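PDB 5JLU: adhesin competence repressor from Streptococcus pyogenes serotype M3, which acts as a zinc-responsive, DNA-binding transcription regulator of the MarR family and binds zinc ions. Local coordinates for residues L100-L103 and A104-I107; Q53-T56 and N57-A61; Q127-S130 and A131-E135; E117-N120 and V121-R124. One frame throughout, in Å; residues are numbered along the deposited sequence.

Interaction 1. Residues L100-L103 and A104-I107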
ATOM      1  N   LEU A 100      20.755  14.231   1.656  1.00 41.40           N
ATOM      2  CA  LEU A 100      20.150  14.521   0.383  1.00 42.30           C
ATOM      3  C   LEU A 100      21.119  15.360  -0.482  1.00 43.42           C
ATOM      4  O   LEU A 100      21.789  16.254   0.037  1.00 44.35           O
ATOM      5  CB  LEU A 100      18.858  15.329   0.650  1.00 45.94           C
ATOM      6  CG  LEU A 100      17.513  14.571   0.750  1.00 44.42           C
ATOM      7  CD1 LEU A 100      17.511  13.566   1.871  1.00 53.67           C
ATOM      8  CD2 LEU A 100      16.400  15.586   0.917  1.00 49.65           C
ATOM      9  N   THR A 101      21.146  15.097  -1.772  1.00 43.27           N
ATOM     10  CA  THR A 101      21.824  15.969  -2.686  1.00 49.68           C
ATOM     11  C   THR A 101      20.812  17.048  -3.063  1.00 60.68           C
ATOM     12  O   THR A 101      19.619  16.888  -2.827  1.00 54.80           O
ATOM     13  CB  THR A 101      22.195  15.254  -3.941  1.00 43.61           C
ATOM     14  OG1 THR A 101      20.988  14.811  -4.606  1.00 46.80           O
ATOM     15  CG2 THR A 101      23.164  14.066  -3.627  1.00 45.89           C
ATOM     16  N   GLU A 102      21.299  18.123  -3.670  1.00 57.82           N
ATOM     17  CA  GLU A 102      20.466  19.256  -4.097  1.00 67.31           C
ATOM     18  C   GLU A 102      19.312  18.842  -4.939  1.00 60.99           C
ATOM     19  O   GLU A 102      18.200  19.342  -4.770  1.00 55.01           O
ATOM     20  CB  GLU A 102      21.283  20.313  -4.904  1.00 67.37           C
ATOM     21  CG  GLU A 102      20.879  21.739  -4.535  1.00 75.08           C
ATOM     22  CD  GLU A 102      20.900  21.984  -3.024  1.00 77.36           C
ATOM     23  OE1 GLU A 102      21.843  21.497  -2.332  1.00 77.38           O
ATOM     24  OE2 GLU A 102      19.955  22.641  -2.520  1.00 70.44           O
ATOM     25  N   LEU A 103      19.604  17.959  -5.887  1.00 53.02           N
ATOM     26  CA  LEU A 103      18.587  17.389  -6.779  1.00 52.29           C
ATOM     27  C   LEU A 103      17.399  16.651  -6.062  1.00 52.79           C
ATOM     28  O   LEU A 103      16.283  16.516  -6.625  1.00 54.74           O
ATOM     29  CB  LEU A 103      19.300  16.406  -7.715  1.00 54.06           C
ATOM     30  CG  LEU A 103      18.497  15.601  -8.724  1.00 60.19           C
ATOM     31  CD1 LEU A 103      18.049  16.542  -9.829  1.00 66.36           C
ATOM     32  CD2 LEU A 103      19.309  14.436  -9.290  1.00 65.80           C
ATOM     33  N   ALA A 104      17.651  16.121  -4.864  1.00 57.12           N
ATOM     34  CA  ALA A 104      16.605  15.334  -4.116  1.00 49.47           C
ATOM     35  C   ALA A 104      15.644  16.236  -3.381  1.00 45.40           C
ATOM     36  O   ALA A 104      14.520  15.853  -3.128  1.00 46.08           O
ATOM     37  CB  ALA A 104      17.268  14.434  -3.121  1.00 43.88           C
ATOM     38  N   LYS A 105      16.113  17.423  -3.013  1.00 48.22           N
ATOM     39  CA  LYS A 105      15.376  18.303  -2.099  1.00 57.95           C
ATOM     40  C   LYS A 105      13.997  18.712  -2.572  1.00 53.16           C
ATOM     41  O   LYS A 105      13.067  18.594  -1.799  1.00 50.00           O
ATOM     42  CB  LYS A 105      16.211  19.525  -1.704  1.00 62.38           C
ATOM     43  CG  LYS A 105      17.298  19.143  -0.712  1.00 58.56           C
ATOM     44  CD  LYS A 105      18.312  20.239  -0.412  1.00 64.26           C
ATOM     45  CE  LYS A 105      19.581  19.635   0.177  1.00 67.74           C
ATOM     46  NZ  LYS A 105      20.134  20.414   1.319  1.00 67.16           N
ATOM     47  N   PRO A 106      13.855  19.148  -3.840  1.00 56.88           N
ATOM     48  CA  PRO A 106      12.499  19.376  -4.361  1.00 59.22           C
ATOM     49  C   PRO A 106      11.651  18.126  -4.403  1.00 60.34           C
ATOM     50  O   PRO A 106      10.463  18.231  -4.239  1.00 54.95           O
ATOM     51  CB  PRO A 106      12.727  19.859  -5.814  1.00 58.92           C
ATOM     52  CG  PRO A 106      14.224  19.846  -6.044  1.00 58.67           C
ATOM     53  CD  PRO A 106      14.870  19.801  -4.684  1.00 60.56           C
ATOM     54  N   ILE A 107      12.264  16.959  -4.639  1.00 61.75           N
ATOM     55  CA  ILE A 107      11.519  15.696  -4.714  1.00 52.49           C
ATOM     56  C   ILE A 107      10.985  15.336  -3.347  1.00 48.49           C
ATOM     57  O   ILE A 107       9.817  15.077  -3.186  1.00 50.60           O
ATOM     58  CB  ILE A 107      12.371  14.559  -5.280  1.00 64.28           C
ATOM     59  CG1 ILE A 107      13.110  14.991  -6.576  1.00 70.06           C
ATOM     60  CG2 ILE A 107      11.493  13.357  -5.582  1.00 61.01           C
ATOM     61  CD1 ILE A 107      12.218  15.612  -7.636  1.00 76.33           C
TER
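Leu-100 lays its branched end against the methyl of Ala-104, with CG 3.9 Å from Ala-104 CB, while its CD2 meets the side of the Lys-105 chain, 4.0 Å from Lys-105 CG. The turn that brings these groups together joins the last strand of the winged helix-turn-helix domain of a MarR-family regulator, strand 96-100, to the long helix 105-127. Two backbone bonds close it: Ala-104 N donates to Thr-101 O at 2.9 Å, and a weak bond runs from Lys-105 N to Glu-102 O. The methyl-bearing Ala-104 is buried and also touches Met-83.

Thr-101 OG1 is hydrogen-bonded to the backbone oxygen of Asp-82, which ties the turn to the residues before strand 84-88. On the exposed side Glu-102 bends at chi2 (51°) and brings its carboxylate against the aliphatic part of Lys-105, the two chains crossing at a slant, and OE2 lies 3.6 Å from Lys-105 CD. The opposite charges probably attract, but Glu-102 OE1 and Lys-105 NZ stay 4.2 Å apart, beyond a salt bridge. Further along, the ring of Pro-106 sits against the same turn, its CD 3.4 Å from Glu-102 O, and Ile-107 CG1 approaches Leu-103 O to 3.5 Å.

Interaction 2. Residues Q53-T56 and N57-A61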
ATOM      1  N   GLN A  53      17.086  15.092   9.370  1.00 60.34           N
ATOM      2  CA  GLN A  53      18.411  14.883  10.027  1.00 58.72           C
ATOM      3  C   GLN A  53      19.211  13.806   9.302  1.00 58.88           C
ATOM      4  O   GLN A  53      18.634  12.900   8.656  1.00 51.69           O
ATOM      5  CB  GLN A  53      18.242  14.467  11.493  1.00 59.68           C
ATOM      6  CG  GLN A  53      17.432  13.202  11.660  1.00 64.12           C
ATOM      7  CD  GLN A  53      16.854  13.042  13.053  1.00 73.76           C
ATOM      8  OE1 GLN A  53      17.595  13.089  14.045  1.00 78.27           O
ATOM      9  NE2 GLN A  53      15.516  12.844  13.139  1.00 63.77           N
ATOM     10  N   ARG A  54      20.534  13.911   9.379  1.00 52.48           N
ATOM     11  CA  ARG A  54      21.409  12.850   8.922  1.00 59.68           C
ATOM     12  C   ARG A  54      21.136  11.580   9.764  1.00 56.31           C
ATOM     13  O   ARG A  54      20.850  11.667  10.981  1.00 52.42           O
ATOM     14  CB  ARG A  54      22.882  13.279   9.002  1.00 73.82           C
ATOM     15  CG  ARG A  54      23.307  14.431   8.051  1.00 92.12           C
ATOM     16  CD  ARG A  54      24.825  14.773   8.156  1.00 91.42           C
ATOM     17  NE  ARG A  54      25.257  14.565   9.546  1.00 96.93           N
ATOM     18  CZ  ARG A  54      26.457  14.173   9.977  1.00 95.73           C
ATOM     19  NH1 ARG A  54      26.636  13.980  11.290  1.00 86.20           N
ATOM     20  NH2 ARG A  54      27.475  13.979   9.136  1.00 96.38           N
ATOM     21  N   LEU A  55      21.132  10.407   9.098  1.00 46.85           N
ATOM     22  CA  LEU A  55      20.870   9.140   9.799  1.00 46.98           C
ATOM     23  C   LEU A  55      21.669   8.048   9.159  1.00 42.37           C
ATOM     24  O   LEU A  55      22.109   8.167   8.001  1.00 48.84           O
ATOM     25  CB  LEU A  55      19.354   8.738   9.794  1.00 43.61           C
ATOM     26  CG  LEU A  55      18.263   9.658  10.363  1.00 49.81           C
ATOM     27  CD1 LEU A  55      16.850   9.320   9.826  1.00 51.43           C
ATOM     28  CD2 LEU A  55      18.255   9.619  11.889  1.00 52.95           C
ATOM     29  N   THR A  56      21.786   6.954   9.888  1.00 44.10           N
ATOM     30  CA  THR A  56      22.421   5.770   9.370  1.00 45.09           C
ATOM     31  C   THR A  56      21.433   4.821   8.731  1.00 50.96           C
ATOM     32  O   THR A  56      20.219   4.918   8.926  1.00 41.97           O
ATOM     33  CB  THR A  56      23.145   4.984  10.510  1.00 45.14           C
ATOM     34  OG1 THR A  56      22.225   4.709  11.577  1.00 49.19           O
ATOM     35  CG2 THR A  56      24.294   5.786  11.050  1.00 48.47           C
ATOM     36  N   ASN A  57      21.982   3.838   8.042  1.00 44.68           N
ATOM     37  CA  ASN A  57      21.215   2.740   7.545  1.00 49.74           C
ATOM     38  C   ASN A  57      20.338   2.138   8.676  1.00 51.87           C
ATOM     39  O   ASN A  57      19.113   1.947   8.555  1.00 49.03           O
ATOM     40  CB  ASN A  57      22.183   1.711   6.904  1.00 50.07           C
ATOM     41  CG  ASN A  57      21.487   0.429   6.464  1.00 57.51           C
ATOM     42  OD1 ASN A  57      21.447   0.091   5.277  1.00 62.21           O
ATOM     43  ND2 ASN A  57      20.914  -0.288   7.434  1.00 66.85           N
ATOM     44  N   THR A  58      20.964   1.890   9.804  1.00 46.78           N
ATOM     45  CA  THR A  58      20.276   1.239  10.927  1.00 46.76           C
ATOM     46  C   THR A  58      19.250   2.184  11.631  1.00 40.05           C
ATOM     47  O   THR A  58      18.208   1.732  12.023  1.00 45.46           O
ATOM     48  CB  THR A  58      21.250   0.473  11.882  1.00 59.14           C
ATOM     49  OG1 THR A  58      20.854   0.692  13.236  1.00 62.69           O
ATOM     50  CG2 THR A  58      22.791   0.814  11.693  1.00 60.98           C
ATOM     51  N   ASP A  59      19.480   3.493  11.726  1.00 40.13           N
ATOM     52  CA  ASP A  59      18.418   4.401  12.233  1.00 39.70           C
ATOM     53  C   ASP A  59      17.208   4.338  11.297  1.00 45.62           C
ATOM     54  O   ASP A  59      16.110   4.354  11.743  1.00 45.82           O
ATOM     55  CB  ASP A  59      18.850   5.848  12.223  1.00 45.76           C
ATOM     56  CG  ASP A  59      20.032   6.150  13.178  1.00 61.85           C
ATOM     57  OD1 ASP A  59      20.043   5.541  14.271  1.00 59.52           O
ATOM     58  OD2 ASP A  59      20.931   6.993  12.813  1.00 58.45           O
ATOM     59  N   LEU A  60      17.464   4.323   9.983  1.00 40.81           N
ATOM     60  CA  LEU A  60      16.418   4.288   8.950  1.00 37.30           C
ATOM     61  C   LEU A  60      15.678   3.027   9.039  1.00 37.88           C
ATOM     62  O   LEU A  60      14.471   3.067   8.990  1.00 37.45           O
ATOM     63  CB  LEU A  60      17.033   4.409   7.535  1.00 40.84           C
ATOM     64  CG  LEU A  60      17.587   5.828   7.242  1.00 35.66           C
ATOM     65  CD1 LEU A  60      18.473   5.855   5.976  1.00 37.82           C
ATOM     66  CD2 LEU A  60      16.464   6.856   7.132  1.00 32.31           C
ATOM     67  N   ALA A  61      16.368   1.882   9.162  1.00 36.14           N
ATOM     68  CA  ALA A  61      15.645   0.641   9.248  1.00 40.81           C
ATOM     69  C   ALA A  61      14.702   0.560  10.454  1.00 46.31           C
ATOM     70  O   ALA A  61      13.567   0.082  10.315  1.00 45.92           O
ATOM     71  CB  ALA A  61      16.558  -0.558   9.226  1.00 44.29           C
TER
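Thr-56 and Asp-59 meet through two reciprocal bonds between side chain and backbone. Thr-56 OG1 accepts from Asp-59 N at 3.0 Å, and Asp-59 OD2 accepts from Thr-56 N, also at 3.0 Å, along a nearly straight N-H (173°) that meets OD2 on its anti side, 34° out of the carboxylate plane. The threonine hydroxyl adds a weak bond to the same oxygen, with OG1 2.9 Å from Asp-59 OD2, so one carboxylate oxygen receives both donors. The torsion of Thr-56 makes this possible: at chi1 54° OG1 sits between its own N and carbonyl carbon, turned toward the start of the helix.

This is a capping box, with Thr-56 as the N-cap of helix 57-64, which leads into helix 68-80 in the helix-turn-helix of the MarR fold. The first full helical bond follows, from Leu-60 N to Thr-56 O at 3.0 Å. Next to the polar pair, Leu-55 CD1 packs on Leu-60 CD2 at 3.7 Å, and Leu-55 CB lies 3.8 Å from Asp-59 CB, placing an apolar layer beside the carboxylate.

A second shell holds these residues in place. Leu-55 and Leu-60 both rest on Leu-49 of helix 41-52, and Leu-60 also touches Ile-75. Backbone bonding of Leu-55 with Phe-98 joins the short strand to strand 96-100, while Asn-57 OD1 is hydrogen-bonded to the hydroxyl of Thr-72.

Interaction 3. Residues Q127-S130 and A131-E135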
ATOM      1  N   GLN A 127     -12.936  14.252  12.540  1.00 39.54           N
ATOM      2  CA  GLN A 127     -13.882  15.223  13.047  1.00 46.58           C
ATOM      3  C   GLN A 127     -15.306  14.738  13.108  1.00 49.98           C
ATOM      4  O   GLN A 127     -16.062  15.234  13.909  1.00 53.53           O
ATOM      5  CB  GLN A 127     -13.877  16.489  12.205  1.00 45.82           C
ATOM      6  CG  GLN A 127     -12.772  17.424  12.606  1.00 46.18           C
ATOM      7  CD  GLN A 127     -12.963  18.808  12.034  1.00 48.18           C
ATOM      8  OE1 GLN A 127     -14.091  19.267  11.880  1.00 59.58           O
ATOM      9  NE2 GLN A 127     -11.872  19.509  11.798  1.00 44.48           N
ATOM     10  N   LYS A 128     -15.678  13.805  12.250  1.00 48.29           N
ATOM     11  CA  LYS A 128     -17.029  13.192  12.322  1.00 47.17           C
ATOM     12  C   LYS A 128     -17.335  12.293  13.508  1.00 50.27           C
ATOM     13  O   LYS A 128     -18.453  11.783  13.631  1.00 57.56           O
ATOM     14  CB  LYS A 128     -17.264  12.400  11.050  1.00 56.36           C
ATOM     15  CG  LYS A 128     -17.225  13.289   9.823  1.00 54.06           C
ATOM     16  CD  LYS A 128     -17.047  12.475   8.534  1.00 65.31           C
ATOM     17  CE  LYS A 128     -17.405  13.344   7.328  1.00 65.63           C
ATOM     18  NZ  LYS A 128     -17.573  12.538   6.097  1.00 70.77           N
ATOM     19  N   PHE A 129     -16.371  12.085  14.392  1.00 47.91           N
ATOM     20  CA  PHE A 129     -16.551  11.180  15.512  1.00 53.18           C
ATOM     21  C   PHE A 129     -16.540  12.039  16.732  1.00 54.30           C
ATOM     22  O   PHE A 129     -15.770  13.005  16.784  1.00 49.92           O
ATOM     23  CB  PHE A 129     -15.450  10.063  15.534  1.00 51.86           C
ATOM     24  CG  PHE A 129     -15.599   9.115  14.370  1.00 50.40           C
ATOM     25  CD1 PHE A 129     -15.023   9.409  13.135  1.00 43.46           C
ATOM     26  CD2 PHE A 129     -16.443   8.036  14.463  1.00 46.35           C
ATOM     27  CE1 PHE A 129     -15.223   8.564  12.042  1.00 51.62           C
ATOM     28  CE2 PHE A 129     -16.630   7.171  13.383  1.00 49.26           C
ATOM     29  CZ  PHE A 129     -16.037   7.444  12.166  1.00 45.48           C
ATOM     30  N   SER A 130     -17.362  11.699  17.720  1.00 49.56           N
ATOM     31  CA  SER A 130     -17.189  12.331  19.057  1.00 55.12           C
ATOM     32  C   SER A 130     -15.851  11.902  19.616  1.00 55.71           C
ATOM     33  O   SER A 130     -15.198  10.954  19.104  1.00 47.99           O
ATOM     34  CB  SER A 130     -18.313  11.943  20.007  1.00 51.03           C
ATOM     35  OG  SER A 130     -18.247  10.567  20.318  1.00 59.56           O
ATOM     36  N   ALA A 131     -15.405  12.608  20.638  1.00 48.14           N
ATOM     37  CA  ALA A 131     -14.132  12.276  21.297  1.00 50.67           C
ATOM     38  C   ALA A 131     -14.142  10.932  22.063  1.00 52.01           C
ATOM     39  O   ALA A 131     -13.088  10.317  22.265  1.00 53.20           O
ATOM     40  CB  ALA A 131     -13.702  13.437  22.211  1.00 48.14           C
ATOM     41  N   LYS A 132     -15.326  10.537  22.535  1.00 51.57           N
ATOM     42  CA  LYS A 132     -15.618   9.166  22.957  1.00 59.59           C
ATOM     43  C   LYS A 132     -15.362   8.137  21.837  1.00 50.95           C
ATOM     44  O   LYS A 132     -14.603   7.185  22.013  1.00 44.05           O
ATOM     45  CB  LYS A 132     -17.081   9.023  23.477  1.00 64.31           C
ATOM     46  CG  LYS A 132     -17.197   8.595  24.942  1.00 76.06           C
ATOM     47  CD  LYS A 132     -18.664   8.572  25.409  1.00 80.57           C
ATOM     48  CE  LYS A 132     -19.132   9.917  25.985  1.00 80.41           C
ATOM     49  NZ  LYS A 132     -20.406   9.759  26.751  1.00 77.91           N
ATOM     50  N   GLU A 133     -16.015   8.332  20.712  1.00 43.53           N
ATOM     51  CA  GLU A 133     -15.762   7.492  19.559  1.00 49.18           C
ATOM     52  C   GLU A 133     -14.238   7.432  19.249  1.00 51.22           C
ATOM     53  O   GLU A 133     -13.653   6.355  19.189  1.00 48.84           O
ATOM     54  CB  GLU A 133     -16.634   7.949  18.374  1.00 49.07           C
ATOM     55  CG  GLU A 133     -18.119   7.657  18.602  1.00 53.15           C
ATOM     56  CD  GLU A 133     -19.059   8.327  17.603  1.00 60.23           C
ATOM     57  OE1 GLU A 133     -18.693   9.368  16.956  1.00 54.38           O
ATOM     58  OE2 GLU A 133     -20.188   7.789  17.452  1.00 60.01           O
ATOM     59  N   LEU A 134     -13.550   8.573  19.242  1.00 55.13           N
ATOM     60  CA  LEU A 134     -12.150   8.589  18.886  1.00 51.39           C
ATOM     61  C   LEU A 134     -11.249   7.817  19.821  1.00 54.36           C
ATOM     62  O   LEU A 134     -10.147   7.456  19.401  1.00 46.98           O
ATOM     63  CB  LEU A 134     -11.607  10.031  18.664  1.00 50.50           C
ATOM     64  CG  LEU A 134     -12.252  10.680  17.426  1.00 46.63           C
ATOM     65  CD1 LEU A 134     -11.908  12.151  17.345  1.00 48.17           C
ATOM     66  CD2 LEU A 134     -11.872  10.002  16.113  1.00 49.91           C
ATOM     67  N   GLU A 135     -11.632   7.564  21.075  1.00 44.05           N
ATOM     68  CA  GLU A 135     -10.767   6.673  21.916  1.00 52.15           C
ATOM     69  C   GLU A 135     -10.762   5.234  21.369  1.00 41.43           C
ATOM     70  O   GLU A 135      -9.770   4.523  21.433  1.00 43.20           O
ATOM     71  CB  GLU A 135     -11.167   6.670  23.431  1.00 57.56           C
ATOM     72  CG  GLU A 135     -11.178   8.065  24.098  1.00 63.84           C
ATOM     73  CD  GLU A 135      -9.978   8.928  23.700  1.00 76.96           C
ATOM     74  OE1 GLU A 135      -8.843   8.526  24.085  1.00 66.18           O
ATOM     75  OE2 GLU A 135     -10.162   9.972  22.978  1.00 87.46           O
TER
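Ser-130 and Glu-133 exchange donors and acceptors across the first turn of helix 131-149. The backbone N of Ser-130 gives its hydrogen to Glu-133 OE1 at 2.8 Å, meeting that oxygen on its anti side, 30° out of the carboxylate plane. In return Glu-133 N donates to Ser-130 OG at 3.2 Å in an almost straight bond (174°). The serine carbonyl is used as well: Leu-134 N reaches Ser-130 O at 2.9 Å. Glu-133 extends beyond CG, and this carries its OE1 back to the serine amide.

That oxygen also lies 3.2 Å from Phe-129 CA, and the carboxylate is steeply inclined to the phenyl ring, their planes 66° apart. Lys-139 of the second subunit makes a cation-pi contact with the ring and a long, weak ion pair with Glu-133 OE1, which probably favours the charged carboxylate. On the apolar side, Leu-134 CD2 packs 3.6 Å from Phe-129 CB and the leucine also touches Leu-7 of the second subunit. Serine as N-cap with a glutamate three residues on is a classical capping box, here at the dimer interface beside the turn between helices 105-127 and 131-149.

Interaction 4. Residues E117-N120 and V121-R124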
ATOM      1  N   GLU A 117      -0.908  17.436   3.182  1.00 46.15           N
ATOM      2  CA  GLU A 117      -2.284  17.562   2.744  1.00 50.56           C
ATOM      3  C   GLU A 117      -3.102  16.388   3.177  1.00 48.84           C
ATOM      4  O   GLU A 117      -4.252  16.588   3.564  1.00 45.18           O
ATOM      5  CB  GLU A 117      -2.397  17.800   1.239  1.00 54.06           C
ATOM      6  CG  GLU A 117      -1.798  19.166   0.842  1.00 62.15           C
ATOM      7  CD  GLU A 117      -1.707  19.436  -0.679  1.00 78.96           C
ATOM      8  OE1 GLU A 117      -1.654  18.485  -1.522  1.00 63.81           O
ATOM      9  OE2 GLU A 117      -1.658  20.648  -1.033  1.00 93.33           O
ATOM     10  N   THR A 118      -2.542  15.177   3.154  1.00 41.47           N
ATOM     11  CA  THR A 118      -3.366  14.018   3.505  1.00 46.78           C
ATOM     12  C   THR A 118      -3.720  14.061   5.030  1.00 46.23           C
ATOM     13  O   THR A 118      -4.724  13.516   5.408  1.00 48.22           O
ATOM     14  CB  THR A 118      -2.706  12.657   3.198  1.00 48.92           C
ATOM     15  OG1 THR A 118      -1.531  12.537   4.000  1.00 64.67           O
ATOM     16  CG2 THR A 118      -2.296  12.523   1.730  1.00 52.79           C
ATOM     17  N   LEU A 119      -2.846  14.595   5.878  1.00 39.95           N
ATOM     18  CA  LEU A 119      -3.140  14.818   7.268  1.00 47.17           C
ATOM     19  C   LEU A 119      -4.416  15.653   7.482  1.00 46.83           C
ATOM     20  O   LEU A 119      -5.226  15.333   8.350  1.00 41.22           O
ATOM     21  CB  LEU A 119      -1.946  15.472   7.998  1.00 45.78           C
ATOM     22  CG  LEU A 119      -0.723  14.624   8.179  1.00 46.49           C
ATOM     23  CD1 LEU A 119       0.344  15.437   8.870  1.00 55.19           C
ATOM     24  CD2 LEU A 119      -1.033  13.396   9.032  1.00 54.69           C
ATOM     25  N   ASN A 120      -4.648  16.653   6.652  1.00 41.28           N
ATOM     26  CA  ASN A 120      -5.925  17.363   6.723  1.00 41.64           C
ATOM     27  C   ASN A 120      -7.082  16.521   6.345  1.00 45.17           C
ATOM     28  O   ASN A 120      -8.178  16.662   6.879  1.00 41.51           O
ATOM     29  CB  ASN A 120      -5.899  18.630   5.846  1.00 52.06           C
ATOM     30  CG  ASN A 120      -4.743  19.559   6.220  1.00 53.11           C
ATOM     31  OD1 ASN A 120      -4.114  19.400   7.272  1.00 52.68           O
ATOM     32  ND2 ASN A 120      -4.384  20.451   5.322  1.00 64.59           N
ATOM     33  N   VAL A 121      -6.877  15.629   5.385  1.00 41.03           N
ATOM     34  CA  VAL A 121      -7.906  14.699   5.043  1.00 40.59           C
ATOM     35  C   VAL A 121      -8.238  13.796   6.193  1.00 40.87           C
ATOM     36  O   VAL A 121      -9.420  13.511   6.479  1.00 37.40           O
ATOM     37  CB  VAL A 121      -7.563  13.893   3.786  1.00 48.56           C
ATOM     38  CG1 VAL A 121      -8.595  12.791   3.542  1.00 50.26           C
ATOM     39  CG2 VAL A 121      -7.478  14.837   2.556  1.00 48.33           C
ATOM     40  N   TYR A 122      -7.231  13.330   6.886  1.00 36.71           N
ATOM     41  CA  TYR A 122      -7.517  12.469   8.027  1.00 40.41           C
ATOM     42  C   TYR A 122      -8.218  13.317   9.151  1.00 46.99           C
ATOM     43  O   TYR A 122      -9.168  12.849   9.778  1.00 41.51           O
ATOM     44  CB  TYR A 122      -6.235  11.838   8.512  1.00 42.12           C
ATOM     45  CG  TYR A 122      -5.492  10.969   7.492  1.00 37.54           C
ATOM     46  CD1 TYR A 122      -6.171  10.177   6.574  1.00 42.21           C
ATOM     47  CD2 TYR A 122      -4.149  10.917   7.500  1.00 40.77           C
ATOM     48  CE1 TYR A 122      -5.497   9.394   5.650  1.00 45.57           C
ATOM     49  CE2 TYR A 122      -3.446  10.121   6.595  1.00 44.03           C
ATOM     50  CZ  TYR A 122      -4.146   9.350   5.689  1.00 42.47           C
ATOM     51  OH  TYR A 122      -3.484   8.525   4.839  1.00 50.14           O
ATOM     52  N   ASN A 123      -7.767  14.550   9.366  1.00 43.52           N
ATOM     53  CA  ASN A 123      -8.431  15.446  10.358  1.00 41.40           C
ATOM     54  C   ASN A 123      -9.894  15.587  10.089  1.00 45.58           C
ATOM     55  O   ASN A 123     -10.755  15.195  10.939  1.00 43.33           O
ATOM     56  CB  ASN A 123      -7.724  16.805  10.429  1.00 44.34           C
ATOM     57  CG  ASN A 123      -8.417  17.772  11.411  1.00 41.40           C
ATOM     58  OD1 ASN A 123      -9.184  18.548  10.997  1.00 40.55           O
ATOM     59  ND2 ASN A 123      -8.185  17.634  12.699  1.00 38.29           N
ATOM     60  N   ARG A 124     -10.230  15.935   8.857  1.00 42.68           N
ATOM     61  CA  ARG A 124     -11.667  16.073   8.520  1.00 48.73           C
ATOM     62  C   ARG A 124     -12.452  14.804   8.782  1.00 52.88           C
ATOM     63  O   ARG A 124     -13.600  14.804   9.185  1.00 50.47           O
ATOM     64  CB  ARG A 124     -11.859  16.387   7.060  1.00 49.66           C
ATOM     65  CG  ARG A 124     -11.130  17.635   6.557  1.00 62.88           C
ATOM     66  CD  ARG A 124     -11.598  18.026   5.131  1.00 80.22           C
ATOM     67  NE  ARG A 124     -11.119  17.288   3.913  1.00 86.11           N
ATOM     68  CZ  ARG A 124     -11.636  16.159   3.370  1.00 80.46           C
ATOM     69  NH1 ARG A 124     -11.121  15.663   2.230  1.00 70.32           N
ATOM     70  NH2 ARG A 124     -12.638  15.490   3.942  1.00 84.82           N
TER
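Tyr-122 leans back over the preceding turn of its helix, and its atoms follow the backbone of Thr-118 and Leu-119. CB lies 3.6 Å from Leu-119 O. CG is next, 3.4 Å from Thr-118 O, which stands over one face of the ring, displaced toward its rim. CD2 is equally near that oxygen and is also the ring atom closest to Leu-119 CD2, at 4.3 Å. CD1 and CE2 of the ring both lie 3.8 Å from Thr-118 O. CE2 also comes to 4.0 Å from Thr-118 OG1, the two side chains lying side by side and pointing the same way. With CG anti to the carbonyl carbon (chi1 -60°), the ring is swung back toward these earlier residues. The tyrosine also packs on Val-15 of the second subunit.

The backbone beneath is regular alpha-helix, part of the C-terminal half of the long helix 105-127, in which His-111 and His-115 bind zinc. Tyr-122 N, Asn-123 N and Arg-124 N donate to the carbonyl oxygens four residues earlier, and the bond from Val-121 N to Glu-117 O is weak. Thr-118 O thus carries a hydrogen bond while lying over the tyrosine ring. The hydroxyl of Thr-118 bonds to the backbone oxygen of His-115. Further along, Arg-124 CG comes to 3.1 Å from Asn-120 O, and Asn-123 ND2 is hydrogen-bonded to Glu-8 OE2 of the second subunit.

Along the chain the order is interaction 2, then 1, 4 and 3. Interactions 1 and 2 lie in the winged helix-turn-helix part, with centres about 17 Å apart; interaction 2 includes strand 55-56 and interaction 1 follows its antiparallel neighbour, strand 96-100. Interaction 1 starts helix 105-127, and interaction 4 lies further along it, about 26 Å away centre to centre. Interaction 3 begins the next helix, 131-149. Its centre is about 15 Å from that of interaction 4 and about 39 Å from that of interaction 1. Both 3 and 4 touch the second subunit, whereas 1 and 2 do not. The shared helix, with zinc ligands His-111 and His-115 between interactions 1 and 4, therefore physically connects the DNA-binding part to the dimer interface.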